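PDB 2ZIG: putative modification methylase from Thermus thermophilus, which probably transfers a methyl group from S-adenosyl-L-methionine to the N4 amino group of cytosine in DNA. Local coordinates for residues S233-V238 with W256-L261. Residues are numbered along the deposited sequence; the frame is centred on the assembly and turned at random.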
loop_
_atom_site.group_PDB
_atom_site.type_symbol
_atom_site.label_atom_id
_atom_site.label_comp_id
_atom_site.label_asym_id
_atom_site.label_seq_id
_atom_site.Cartn_x
_atom_site.Cartn_y
_atom_site.Cartn_z
ATOM N N SER B 233 7.530 10.989 18.120
ATOM C CA SER B 233 7.097 11.895 19.174
ATOM C C SER B 233 8.273 12.044 20.123
ATOM O O SER B 233 9.219 11.265 20.063
ATOM C CB SER B 233 5.889 11.344 19.940
ATOM O OG SER B 233 6.278 10.326 20.845
ATOM N N PHE B 234 8.211 13.049 20.993
ATOM C CA PHE B 234 9.262 13.297 21.977
ATOM C C PHE B 234 8.704 13.084 23.373
ATOM O O PHE B 234 7.492 13.175 23.581
ATOM C CB PHE B 234 9.766 14.741 21.866
ATOM C CG PHE B 234 10.530 15.023 20.609
ATOM C CD1 PHE B 234 11.864 14.651 20.494
ATOM C CD2 PHE B 234 9.912 15.653 19.530
ATOM C CE1 PHE B 234 12.577 14.903 19.323
ATOM C CE2 PHE B 234 10.615 15.910 18.353
ATOM C CZ PHE B 234 11.952 15.533 18.251
ATOM N N VAL B 235 9.581 12.795 24.330
ATOM C CA VAL B 235 9.140 12.620 25.708
ATOM C C VAL B 235 8.318 13.870 26.040
ATOM O O VAL B 235 8.690 14.977 25.656
ATOM C CB VAL B 235 10.347 12.526 26.674
ATOM C CG1 VAL B 235 9.868 12.449 28.102
ATOM C CG2 VAL B 235 11.181 11.302 26.343
ATOM N N GLY B 236 7.194 13.696 26.722
ATOM C CA GLY B 236 6.368 14.843 27.055
ATOM C C GLY B 236 5.275 15.164 26.042
ATOM O O GLY B 236 4.287 15.809 26.396
ATOM N N ASP B 237 5.439 14.731 24.788
ATOM C CA ASP B 237 4.428 14.978 23.755
ATOM C C ASP B 237 3.110 14.275 24.068
ATOM O O ASP B 237 3.054 13.374 24.912
ATOM C CB ASP B 237 4.889 14.476 22.384
ATOM C CG ASP B 237 5.983 15.322 21.773
ATOM O OD1 ASP B 237 6.261 16.431 22.283
ATOM O OD2 ASP B 237 6.560 14.872 20.759
ATOM N N VAL B 238 2.057 14.685 23.367
ATOM C CA VAL B 238 0.729 14.107 23.524
ATOM C C VAL B 238 0.496 13.107 22.389
ATOM O O VAL B 238 0.581 13.464 21.210
ATOM C CB VAL B 238 -0.378 15.192 23.451
ATOM C CG1 VAL B 238 -1.753 14.542 23.601
ATOM C CG2 VAL B 238 -0.159 16.246 24.540
ATOM N N TRP B 256 6.613 5.114 27.716
ATOM C CA TRP B 256 7.751 5.866 27.191
ATOM C C TRP B 256 7.771 7.362 27.486
ATOM O O TRP B 256 8.331 8.145 26.729
ATOM C CB TRP B 256 7.885 5.617 25.685
ATOM C CG TRP B 256 8.402 4.256 25.447
ATOM C CD1 TRP B 256 7.673 3.102 25.376
ATOM C CD2 TRP B 256 9.776 3.859 25.470
ATOM N NE1 TRP B 256 8.510 2.013 25.371
ATOM C CE2 TRP B 256 9.805 2.449 25.430
ATOM C CE3 TRP B 256 10.985 4.560 25.526
ATOM C CZ2 TRP B 256 10.998 1.725 25.450
ATOM C CZ3 TRP B 256 12.175 3.838 25.543
ATOM C CH2 TRP B 256 12.169 2.435 25.507
ATOM N N GLY B 257 7.165 7.761 28.597
ATOM C CA GLY B 257 7.182 9.167 28.953
ATOM C C GLY B 257 6.415 10.137 28.068
ATOM O O GLY B 257 6.742 11.320 28.035
ATOM N N ARG B 258 5.417 9.649 27.337
ATOM C CA ARG B 258 4.581 10.523 26.513
ATOM C C ARG B 258 3.221 10.590 27.202
ATOM O O ARG B 258 2.855 9.669 27.931
ATOM C CB ARG B 258 4.389 9.962 25.099
ATOM C CG ARG B 258 5.484 10.323 24.119
ATOM C CD ARG B 258 6.784 9.624 24.448
ATOM N NE ARG B 258 7.744 9.764 23.363
ATOM C CZ ARG B 258 9.008 9.359 23.428
ATOM N NH1 ARG B 258 9.464 8.789 24.538
ATOM N NH2 ARG B 258 9.809 9.511 22.380
ATOM N N ARG B 259 2.480 11.670 26.977
ATOM C CA ARG B 259 1.151 11.826 27.574
ATOM C C ARG B 259 0.113 11.104 26.700
ATOM O O ARG B 259 -0.013 11.382 25.504
ATOM C CB ARG B 259 0.805 13.314 27.684
ATOM C CG ARG B 259 1.830 14.120 28.481
ATOM C CD ARG B 259 1.724 15.615 28.203
ATOM N NE ARG B 259 0.564 16.227 28.841
ATOM C CZ ARG B 259 0.109 17.447 28.560
ATOM N NH1 ARG B 259 0.713 18.198 27.643
ATOM N NH2 ARG B 259 -0.950 17.921 29.206
ATOM N N ALA B 260 -0.630 10.184 27.298
ATOM C CA ALA B 260 -1.622 9.434 26.552
ATOM C C ALA B 260 -2.973 10.121 26.509
ATOM O O ALA B 260 -3.461 10.633 27.515
ATOM C CB ALA B 260 -1.778 8.033 27.138
ATOM N N LEU B 261 -3.565 10.125 25.324
ATOM C CA LEU B 261 -4.880 10.700 25.099
ATOM C C LEU B 261 -5.608 9.724 24.182
ATOM O O LEU B 261 -5.060 9.296 23.162
ATOM C CB LEU B 261 -4.774 12.065 24.414
ATOM C CG LEU B 261 -6.091 12.815 24.189
ATOM C CD1 LEU B 261 -6.732 13.068 25.545
ATOM C CD2 LEU B 261 -5.859 14.136 23.443
#
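A bend at chi2 of Arg258 (70°) places CD, and the extended chi3 carries NE alongside Ser233 OG, which chi1 (77°) leaves flanked by N and C of its own backbone. The two meet where helices 222-232 and 248-255 give way to neighbouring parallel strands, 238-241 and 259-264, of the Rossmann-like methyltransferase sheet. NE and NH2, on one side of the guanidinium and near its plane, donate to Ser233 OG and O, each at 3.0 Å; NH2 comes from above that carbonyl plane. Ser233 OG is also hydrogen-bonded to Val229 O, in helix 222-232. NH1 donates to Trp256 O in the guanidinium plane, a short 2.5 Å away, while Val235 N lies 3.6 Å above the centre of one guanidinium face and Val235 CG2 packs against NH1. An alanine in place of Arg258 would probably leave Ser233 O and Trp256 O without these donors, Ser233 OG with Val229 O still, and a gap beside Val235. Gly236 N, in the type II turn Phe234 to Asp237, donates to the carbonyl O of Gly257, the residue that is C-prime in the Schellman motif ending helix 248-255. Parallel pairing begins at Val238 and Arg259, where Arg259 N donates to Asp237 O at 2.7 Å, nearly in line with the C=O bond (168°).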